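Local coordinates for protein Cwp19 (Clostridioides difficile, PDB 5OQ3) that probably cleaves bacterial cell-wall peptidoglycan through this TIM-barrel glycoside hydrolase domain, and may have N-acetylmuramoyl-L-alanine amidase activity as a whole protein, at residues A[152-165]-A[194-208]. Residues are numbered along the deposited sequence; the frame is centred on the assembly and turned at random.
Sequences VKHGNKYYYDPGLP and YPGVSFNDTATYQKY
Val-152, on the two-stranded beta hairpin inserted between barrel strands 118-123 and 186-189 of this TIM barrel, packs on Phe-199 of the loop that follows strand 186-189. CG1 of Val-152 makes a CH-pi contact 3.7 Å from the centroid of the Phe-199 ring. Tyr-194 CD2 covers the opposite face, so the ring is sandwiched. Phe-199 CG lies anti to the backbone N (chi1 -169°), which carries the ring to Val-152. Pro-195 wedges between two aromatic rings. Its CG lies over the centre of the Tyr-159 ring and also over one face of the His-154 ring, nearer the rim. Pro-162 CG sits over one face of Tyr-194, 3.7 Å from the centroid. At the end of helix 202-208, the Tyr-208 ring takes Pro-165 CD over one face; Pro-165 begins helix 165-181.

One direct hydrogen bond and four waters link the segments. Water 1 joins Lys-153 O to Asn-200 N. Water 4 donates to Asp-161 OD1 and Asp-201 OD2 and accepts from Tyr-194 OH at 2.6 Å. This water may ease the repulsion between the two carboxylates. Asp-201 also forms a salt bridge with Arg-218, and Tyr-194 OH bonds to Asn-221, both on helix 214-236. Asp-161 OD1 closes an Asx turn by accepting from Gly-163 N at 2.9 Å. Its other oxygen, OD2, accepts from Thr-204 OG1 at 2.6 Å, on the syn side and 22° out of the carboxylate plane.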
ATOM      1  N   VAL A 152     -11.954  -6.908  15.621  1.00  9.73           N
ATOM      2  CA  VAL A 152     -13.331  -6.829  15.155  1.00 11.22           C
ATOM      3  C   VAL A 152     -13.510  -7.803  13.993  1.00 12.58           C
ATOM      4  O   VAL A 152     -12.706  -7.794  13.056  1.00 13.50           O
ATOM      5  CB  VAL A 152     -13.693  -5.390  14.692  1.00 10.93           C
ATOM      6  CG1 VAL A 152     -15.056  -5.317  14.066  1.00 10.76           C
ATOM      7  CG2 VAL A 152     -13.609  -4.383  15.816  1.00 12.02           C
ATOM      8  N   LYS A 153     -14.595  -8.568  14.024  1.00 12.95           N
ATOM      9  CA  LYS A 153     -14.953  -9.442  12.929  1.00 16.10           C
ATOM     10  C   LYS A 153     -15.863  -8.698  11.972  1.00 13.23           C
ATOM     11  O   LYS A 153     -16.856  -8.074  12.385  1.00 15.23           O
ATOM     12  CB  LYS A 153     -15.676 -10.700  13.457  1.00 16.90           C
ATOM     13  CG  LYS A 153     -15.780 -11.800  12.428  1.00 20.58           C
ATOM     14  CD  LYS A 153     -16.464 -13.024  12.972  1.00 22.69           C
ATOM     15  CE  LYS A 153     -16.424 -14.114  11.921  1.00 27.10           C
ATOM     16  NZ  LYS A 153     -16.918 -15.419  12.403  1.00 34.08           N
ATOM     17  N   HIS A 154     -15.531  -8.771  10.674  1.00 13.77           N
ATOM     18  CA  HIS A 154     -16.346  -8.160   9.615  1.00 15.55           C
ATOM     19  C   HIS A 154     -16.480  -9.190   8.536  1.00 16.81           C
ATOM     20  O   HIS A 154     -15.462  -9.596   7.971  1.00 17.90           O
ATOM     21  CB  HIS A 154     -15.680  -6.876   9.092  1.00 14.90           C
ATOM     22  CG  HIS A 154     -16.467  -6.201   8.006  1.00 14.92           C
ATOM     23  ND1 HIS A 154     -16.295  -6.484   6.655  1.00 18.81           N
ATOM     24  CD2 HIS A 154     -17.463  -5.287   8.076  1.00 16.22           C
ATOM     25  CE1 HIS A 154     -17.152  -5.768   5.949  1.00 18.86           C
ATOM     26  NE2 HIS A 154     -17.858  -5.017   6.780  1.00 19.83           N
ATOM     27  N   GLY A 155     -17.710  -9.640   8.255  1.00 17.25           N
ATOM     28  CA  GLY A 155     -17.933 -10.766   7.376  1.00 20.65           C
ATOM     29  C   GLY A 155     -17.197 -11.988   7.905  1.00 20.57           C
ATOM     30  O   GLY A 155     -17.332 -12.360   9.074  1.00 24.77           O
ATOM     31  N   ASN A 156     -16.383 -12.581   7.057  1.00 22.06           N
ATOM     32  CA  ASN A 156     -15.609 -13.767   7.435  1.00 21.55           C
ATOM     33  C   ASN A 156     -14.142 -13.475   7.724  1.00 20.12           C
ATOM     34  O   ASN A 156     -13.311 -14.354   7.675  1.00 22.84           O
ATOM     35  CB  ASN A 156     -15.777 -14.875   6.393  1.00 23.48           C
ATOM     36  CG  ASN A 156     -15.386 -14.445   4.989  1.00 27.17           C
ATOM     37  OD1 ASN A 156     -14.625 -13.490   4.794  1.00 32.54           O
ATOM     38  ND2 ASN A 156     -15.902 -15.174   3.992  1.00 35.46           N
ATOM     39  N   LYS A 157     -13.836 -12.238   8.064  1.00 15.87           N
ATOM     40  CA  LYS A 157     -12.474 -11.821   8.332  1.00 15.30           C
ATOM     41  C   LYS A 157     -12.408 -10.989   9.608  1.00 14.40           C
ATOM     42  O   LYS A 157     -13.407 -10.413  10.058  1.00 17.80           O
ATOM     43  CB  LYS A 157     -11.950 -10.971   7.153  1.00 15.96           C
ATOM     44  CG  LYS A 157     -11.733 -11.769   5.895  1.00 17.99           C
ATOM     45  CD  LYS A 157     -11.451 -10.913   4.658  1.00 19.63           C
ATOM     46  CE  LYS A 157     -10.094 -10.238   4.770  1.00 25.29           C
ATOM     47  NZ  LYS A 157      -9.746  -9.381   3.602  1.00 31.58           N
ATOM     48  N   TYR A 158     -11.210 -10.914  10.156  1.00 13.00           N
ATOM     49  CA  TYR A 158     -10.927 -10.153  11.361  1.00 12.68           C
ATOM     50  C   TYR A 158      -9.921  -9.051  11.092  1.00 12.55           C
ATOM     51  O   TYR A 158      -9.000  -9.215  10.274  1.00 13.23           O
ATOM     52  CB  TYR A 158     -10.396 -11.046  12.481  1.00 14.54           C
ATOM     53  CG  TYR A 158     -11.365 -12.078  12.998  1.00 16.19           C
ATOM     54  CD1 TYR A 158     -11.518 -13.308  12.375  1.00 18.72           C
ATOM     55  CD2 TYR A 158     -12.105 -11.831  14.151  1.00 17.54           C
ATOM     56  CE1 TYR A 158     -12.385 -14.273  12.889  1.00 20.68           C
ATOM     57  CE2 TYR A 158     -12.989 -12.778  14.668  1.00 17.70           C
ATOM     58  CZ  TYR A 158     -13.115 -13.995  14.037  1.00 19.20           C
ATOM     59  OH  TYR A 158     -13.988 -14.968  14.527  1.00 22.43           O
ATOM     60  N   TYR A 159     -10.096  -7.943  11.828  1.00 12.18           N
ATOM     61  CA  TYR A 159      -9.359  -6.678  11.662  1.00 10.59           C
ATOM     62  C   TYR A 159      -9.042  -6.092  13.002  1.00 10.58           C
ATOM     63  O   TYR A 159      -9.828  -6.226  13.941  1.00 11.85           O
ATOM     64  CB  TYR A 159     -10.260  -5.695  10.892  1.00 10.79           C
ATOM     65  CG  TYR A 159     -10.660  -6.161   9.531  1.00 11.16           C
ATOM     66  CD1 TYR A 159     -11.752  -6.981   9.372  1.00 11.24           C
ATOM     67  CD2 TYR A 159      -9.968  -5.764   8.380  1.00 12.32           C
ATOM     68  CE1 TYR A 159     -12.103  -7.447   8.119  1.00 13.93           C
ATOM     69  CE2 TYR A 159     -10.311  -6.232   7.121  1.00 12.12           C
ATOM     70  CZ  TYR A 159     -11.413  -7.026   6.995  1.00 13.87           C
ATOM     71  OH  TYR A 159     -11.746  -7.446   5.720  1.00 17.20           O
ATOM     72  N   TYR A 160      -7.937  -5.344  13.066  1.00  9.12           N
ATOM     73  CA  TYR A 160      -7.728  -4.457  14.209  1.00  9.58           C
ATOM     74  C   TYR A 160      -8.711  -3.283  14.111  1.00  9.80           C
ATOM     75  O   TYR A 160      -9.004  -2.822  13.001  1.00 11.20           O
ATOM     76  CB  TYR A 160      -6.309  -3.941  14.288  1.00 10.26           C
ATOM     77  CG  TYR A 160      -5.297  -5.027  14.530  1.00 10.64           C
ATOM     78  CD1 TYR A 160      -5.257  -5.725  15.756  1.00 10.26           C
ATOM     79  CD2 TYR A 160      -4.437  -5.421  13.537  1.00 10.38           C
ATOM     80  CE1 TYR A 160      -4.370  -6.752  15.952  1.00 11.18           C
ATOM     81  CE2 TYR A 160      -3.514  -6.431  13.731  1.00 11.36           C
ATOM     82  CZ  TYR A 160      -3.498  -7.115  14.947  1.00 11.65           C
ATOM     83  OH  TYR A 160      -2.581  -8.120  15.144  1.00 12.83           O
ATOM     84  N   ASP A 161      -9.194  -2.813  15.243  1.00  8.31           N
ATOM     85  CA  ASP A 161     -10.157  -1.703  15.309  1.00  8.41           C
ATOM     86  C   ASP A 161      -9.443  -0.361  15.163  1.00  6.51           C
ATOM     87  O   ASP A 161      -8.720   0.069  16.084  1.00  7.88           O
ATOM     88  CB  ASP A 161     -10.888  -1.784  16.665  1.00  8.58           C
ATOM     89  CG  ASP A 161     -12.041  -0.810  16.816  1.00  8.86           C
ATOM     90  OD1 ASP A 161     -12.124   0.177  16.031  1.00  9.18           O
ATOM     91  OD2 ASP A 161     -12.854  -1.115  17.726  1.00  9.95           O
ATOM     92  N   PRO A 162      -9.653   0.339  14.037  1.00  6.72           N
ATOM     93  CA  PRO A 162      -8.960   1.626  13.849  1.00  6.93           C
ATOM     94  C   PRO A 162      -9.316   2.680  14.891  1.00  7.27           C
ATOM     95  O   PRO A 162      -8.563   3.692  15.004  1.00  7.78           O
ATOM     96  CB  PRO A 162      -9.386   2.038  12.437  1.00  7.36           C
ATOM     97  CG  PRO A 162      -9.862   0.783  11.764  1.00  8.33           C
ATOM     98  CD  PRO A 162     -10.463  -0.032  12.869  1.00  7.47           C
ATOM     99  N   GLY A 163     -10.424   2.498  15.607  1.00  8.06           N
ATOM    100  CA  GLY A 163     -10.856   3.463  16.589  1.00  8.28           C
ATOM    101  C   GLY A 163     -10.278   3.354  17.969  1.00  8.41           C
ATOM    102  O   GLY A 163     -10.569   4.228  18.785  1.00 10.29           O
ATOM    103  N   LEU A 164      -9.433   2.360  18.242  1.00  7.85           N
ATOM    104  CA  LEU A 164      -8.852   2.222  19.564  1.00  8.77           C
ATOM    105  C   LEU A 164      -7.516   2.906  19.609  1.00  9.21           C
ATOM    106  O   LEU A 164      -6.607   2.586  18.801  1.00  8.93           O
ATOM    107  CB  LEU A 164      -8.702   0.751  19.943  1.00  9.45           C
ATOM    108  CG  LEU A 164     -10.026   0.022  20.247  1.00 10.65           C
ATOM    109  CD1 LEU A 164      -9.784  -1.451  20.391  1.00 11.23           C
ATOM    110  CD2 LEU A 164     -10.671   0.581  21.510  1.00 11.17           C
ATOM    111  N   PRO A 165      -7.306   3.731  20.647  1.00  8.82           N
ATOM    112  CA  PRO A 165      -5.994   4.316  20.752  1.00  9.64           C
ATOM    113  C   PRO A 165      -4.864   3.270  20.904  1.00  9.42           C
ATOM    114  O   PRO A 165      -3.750   3.486  20.386  1.00  8.97           O
ATOM    115  CB  PRO A 165      -6.103   5.200  22.005  1.00 11.20           C
ATOM    116  CG  PRO A 165      -7.552   5.454  22.191  1.00 13.67           C
ATOM    117  CD  PRO A 165      -8.295   4.334  21.581  1.00 10.15           C
ATOM    118  N   TYR A 194     -10.865   0.788   6.729  1.00 10.70           N
ATOM    119  CA  TYR A 194     -12.025   0.063   7.221  1.00  9.74           C
ATOM    120  C   TYR A 194     -12.497  -0.828   6.083  1.00 10.23           C
ATOM    121  O   TYR A 194     -12.409  -0.431   4.919  1.00 11.73           O
ATOM    122  CB  TYR A 194     -13.157   1.025   7.622  1.00  9.07           C
ATOM    123  CG  TYR A 194     -13.009   1.664   8.964  1.00  8.30           C
ATOM    124  CD1 TYR A 194     -12.272   2.823   9.125  1.00  7.83           C
ATOM    125  CD2 TYR A 194     -13.661   1.132  10.088  1.00  8.50           C
ATOM    126  CE1 TYR A 194     -12.155   3.442  10.380  1.00  8.12           C
ATOM    127  CE2 TYR A 194     -13.565   1.740  11.337  1.00  8.00           C
ATOM    128  CZ  TYR A 194     -12.777   2.867  11.476  1.00  8.18           C
ATOM    129  OH  TYR A 194     -12.673   3.438  12.712  1.00  8.11           O
ATOM    130  N   PRO A 195     -12.997  -2.051   6.406  1.00 11.07           N
ATOM    131  CA  PRO A 195     -13.364  -2.960   5.330  1.00 14.08           C
ATOM    132  C   PRO A 195     -14.725  -2.733   4.772  1.00 17.33           C
ATOM    133  O   PRO A 195     -15.096  -3.388   3.835  1.00 28.43           O
ATOM    134  CB  PRO A 195     -13.340  -4.317   6.019  1.00 14.26           C
ATOM    135  CG  PRO A 195     -13.668  -4.011   7.466  1.00 11.58           C
ATOM    136  CD  PRO A 195     -12.964  -2.729   7.733  1.00 10.67           C
ATOM    137  N   GLY A 196     -15.528  -1.868   5.339  1.00 18.30           N
ATOM    138  CA  GLY A 196     -16.790  -1.614   4.684  1.00 22.96           C
ATOM    139  C   GLY A 196     -17.526  -0.598   5.429  1.00 25.20           C
ATOM    140  O   GLY A 196     -17.078  -0.136   6.499  1.00 32.45           O
ATOM    141  N   VAL A 197     -18.638  -0.219   4.833  1.00 24.86           N
ATOM    142  CA  VAL A 197     -19.442   0.865   5.333  1.00 30.57           C
ATOM    143  C   VAL A 197     -19.746   0.578   6.782  1.00 27.48           C
ATOM    144  O   VAL A 197     -19.611   1.483   7.586  1.00 30.52           O
ATOM    145  CB  VAL A 197     -20.716   1.157   4.501  1.00 32.74           C
ATOM    146  CG1 VAL A 197     -20.353   1.571   3.071  1.00 36.03           C
ATOM    147  CG2 VAL A 197     -21.689  -0.017   4.497  1.00 39.74           C
ATOM    148  N   SER A 198     -20.148  -0.670   7.079  1.00 27.95           N
ATOM    149  CA  SER A 198     -20.432  -1.093   8.404  1.00 26.45           C
ATOM    150  C   SER A 198     -19.225  -1.813   9.037  1.00 21.63           C
ATOM    151  O   SER A 198     -18.350  -2.371   8.383  1.00 25.06           O
ATOM    152  CB  SER A 198     -21.663  -1.981   8.459  1.00 30.68           C
ATOM    153  OG  SER A 198     -21.431  -3.332   8.119  1.00 42.26           O
ATOM    154  N   PHE A 199     -19.201  -1.801  10.348  1.00 19.97           N
ATOM    155  CA  PHE A 199     -18.083  -2.366  11.087  1.00 15.27           C
ATOM    156  C   PHE A 199     -18.556  -2.391  12.526  1.00 14.17           C
ATOM    157  O   PHE A 199     -19.157  -1.416  12.963  1.00 15.83           O
ATOM    158  CB  PHE A 199     -16.899  -1.430  10.970  1.00 16.00           C
ATOM    159  CG  PHE A 199     -15.595  -1.976  11.463  1.00 13.43           C
ATOM    160  CD1 PHE A 199     -14.967  -3.024  10.841  1.00 13.23           C
ATOM    161  CD2 PHE A 199     -14.954  -1.370  12.509  1.00 12.43           C
ATOM    162  CE1 PHE A 199     -13.738  -3.454  11.249  1.00 13.40           C
ATOM    163  CE2 PHE A 199     -13.699  -1.800  12.927  1.00 11.00           C
ATOM    164  CZ  PHE A 199     -13.087  -2.836  12.289  1.00 11.69           C
ATOM    165  N   ASN A 200     -18.277  -3.467  13.261  1.00 12.02           N
ATOM    166  CA  ASN A 200     -18.821  -3.627  14.599  1.00 12.73           C
ATOM    167  C   ASN A 200     -17.962  -2.936  15.651  1.00 11.91           C
ATOM    168  O   ASN A 200     -17.300  -3.583  16.473  1.00 13.67           O
ATOM    169  CB  ASN A 200     -18.997  -5.106  14.934  1.00 15.56           C
ATOM    170  CG  ASN A 200     -19.756  -5.308  16.221  1.00 20.03           C
ATOM    171  OD1 ASN A 200     -20.185  -4.339  16.865  1.00 26.05           O
ATOM    172  ND2 ASN A 200     -19.916  -6.559  16.610  1.00 23.41           N
ATOM    173  N   ASP A 201     -18.006  -1.607  15.597  1.00 11.84           N
ATOM    174  CA  ASP A 201     -17.257  -0.741  16.503  1.00 10.87           C
ATOM    175  C   ASP A 201     -18.150   0.110  17.370  1.00 11.08           C
ATOM    176  O   ASP A 201     -17.702   1.133  17.867  1.00 11.18           O
ATOM    177  CB  ASP A 201     -16.280   0.164  15.741  1.00 11.77           C
ATOM    178  CG  ASP A 201     -16.946   1.066  14.733  1.00 11.39           C
ATOM    179  OD1 ASP A 201     -18.206   1.061  14.651  1.00 12.33           O
ATOM    180  OD2 ASP A 201     -16.211   1.804  14.021  1.00 11.32           O
ATOM    181  N   THR A 202     -19.394  -0.281  17.586  1.00 12.67           N
ATOM    182  CA  THR A 202     -20.304   0.569  18.369  1.00 12.92           C
ATOM    183  C   THR A 202     -19.746   0.883  19.745  1.00 11.98           C
ATOM    184  O   THR A 202     -19.847   2.023  20.198  1.00 12.58           O
ATOM    185  CB  THR A 202     -21.660  -0.086  18.497  1.00 16.02           C
ATOM    186  OG1 THR A 202     -22.109  -0.407  17.176  1.00 22.62           O
ATOM    187  CG2 THR A 202     -22.628   0.810  19.209  1.00 19.15           C
ATOM    188  N   ALA A 203     -19.158  -0.103  20.420  1.00 11.23           N
ATOM    189  CA  ALA A 203     -18.654   0.148  21.769  1.00 10.83           C
ATOM    190  C   ALA A 203     -17.498   1.135  21.732  1.00  9.40           C
ATOM    191  O   ALA A 203     -17.415   2.026  22.562  1.00 10.20           O
ATOM    192  CB  ALA A 203     -18.237  -1.157  22.425  1.00 13.34           C
ATOM    193  N   THR A 204     -16.613   0.997  20.741  1.00  9.38           N
ATOM    194  CA  THR A 204     -15.506   1.905  20.560  1.00  8.31           C
ATOM    195  C   THR A 204     -16.028   3.321  20.326  1.00  8.04           C
ATOM    196  O   THR A 204     -15.526   4.280  20.903  1.00  9.07           O
ATOM    197  CB  THR A 204     -14.664   1.444  19.365  1.00  9.04           C
ATOM    198  OG1 THR A 204     -14.423   0.054  19.474  1.00 11.63           O
ATOM    199  CG2 THR A 204     -13.358   2.174  19.301  1.00  9.94           C
ATOM    200  N   TYR A 205     -17.002   3.467  19.462  1.00  8.71           N
ATOM    201  CA  TYR A 205     -17.640   4.780  19.174  1.00  9.24           C
ATOM    202  C   TYR A 205     -18.264   5.396  20.431  1.00  9.99           C
ATOM    203  O   TYR A 205     -18.102   6.581  20.742  1.00 10.41           O
ATOM    204  CB  TYR A 205     -18.641   4.649  18.013  1.00  9.04           C
ATOM    205  CG  TYR A 205     -19.441   5.896  17.839  1.00  9.81           C
ATOM    206  CD1 TYR A 205     -18.855   7.061  17.335  1.00  9.44           C
ATOM    207  CD2 TYR A 205     -20.753   5.974  18.274  1.00 10.73           C
ATOM    208  CE1 TYR A 205     -19.565   8.255  17.264  1.00  9.66           C
ATOM    209  CE2 TYR A 205     -21.490   7.156  18.181  1.00 11.61           C
ATOM    210  CZ  TYR A 205     -20.891   8.299  17.689  1.00  9.98           C
ATOM    211  OH  TYR A 205     -21.611   9.456  17.601  1.00 12.92           O
ATOM    212  N   GLN A 206     -18.963   4.567  21.186  1.00 10.83           N
ATOM    213  CA  GLN A 206     -19.573   5.081  22.419  1.00 12.12           C
ATOM    214  C   GLN A 206     -18.535   5.572  23.405  1.00 11.27           C
ATOM    215  O   GLN A 206     -18.734   6.566  24.102  1.00 14.68           O
ATOM    216  CB  GLN A 206     -20.469   4.018  23.048  1.00 14.27           C
ATOM    217  CG  GLN A 206     -21.746   3.765  22.299  1.00 19.33           C
ATOM    218  CD  GLN A 206     -22.603   2.714  22.980  1.00 27.87           C
ATOM    219  OE1 GLN A 206     -22.771   1.636  22.457  1.00 43.99           O
ATOM    220  NE2 GLN A 206     -23.109   3.017  24.171  1.00 31.17           N
ATOM    221  N   LYS A 207     -17.422   4.868  23.492  1.00 11.05           N
ATOM    222  CA  LYS A 207     -16.394   5.224  24.464  1.00 12.05           C
ATOM    223  C   LYS A 207     -15.557   6.412  24.045  1.00 11.60           C
ATOM    224  O   LYS A 207     -15.189   7.238  24.879  1.00 13.57           O
ATOM    225  CB  LYS A 207     -15.464   4.027  24.715  1.00 12.52           C
ATOM    226  CG  LYS A 207     -14.460   4.280  25.832  1.00 14.14           C
ATOM    227  CD  LYS A 207     -13.844   3.016  26.359  1.00 16.88           C
ATOM    228  CE  LYS A 207     -12.755   3.336  27.370  1.00 20.43           C
ATOM    229  NZ  LYS A 207     -13.373   3.760  28.644  1.00 25.18           N
ATOM    230  N   TYR A 208     -15.251   6.526  22.753  1.00 10.17           N
ATOM    231  CA  TYR A 208     -14.274   7.531  22.274  1.00 10.41           C
ATOM    232  C   TYR A 208     -14.836   8.571  21.330  1.00 10.72           C
ATOM    233  O   TYR A 208     -14.181   9.600  21.125  1.00 13.24           O
ATOM    234  CB  TYR A 208     -13.100   6.829  21.582  1.00 11.24           C
ATOM    235  CG  TYR A 208     -12.335   5.868  22.445  1.00 11.60           C
ATOM    236  CD1 TYR A 208     -11.473   6.319  23.399  1.00 13.12           C
ATOM    237  CD2 TYR A 208     -12.553   4.485  22.364  1.00 12.94           C
ATOM    238  CE1 TYR A 208     -10.765   5.463  24.205  1.00 12.95           C
ATOM    239  CE2 TYR A 208     -11.858   3.616  23.167  1.00 13.21           C
ATOM    240  CZ  TYR A 208     -10.986   4.116  24.103  1.00 13.86           C
ATOM    241  OH  TYR A 208     -10.341   3.246  24.928  1.00 18.83           O
TER
HETATM  242  O   HOH W   1     -17.883  -5.684  11.604  1.00 16.44           O
HETATM  243  O   HOH W   2     -18.556  -8.638  14.517  1.00 38.40           O
HETATM  244  O   HOH W   3     -19.955  -3.376   5.385  1.00 25.37           O
HETATM  245  O   HOH W   4     -13.629   2.037  14.736  1.00  9.30           O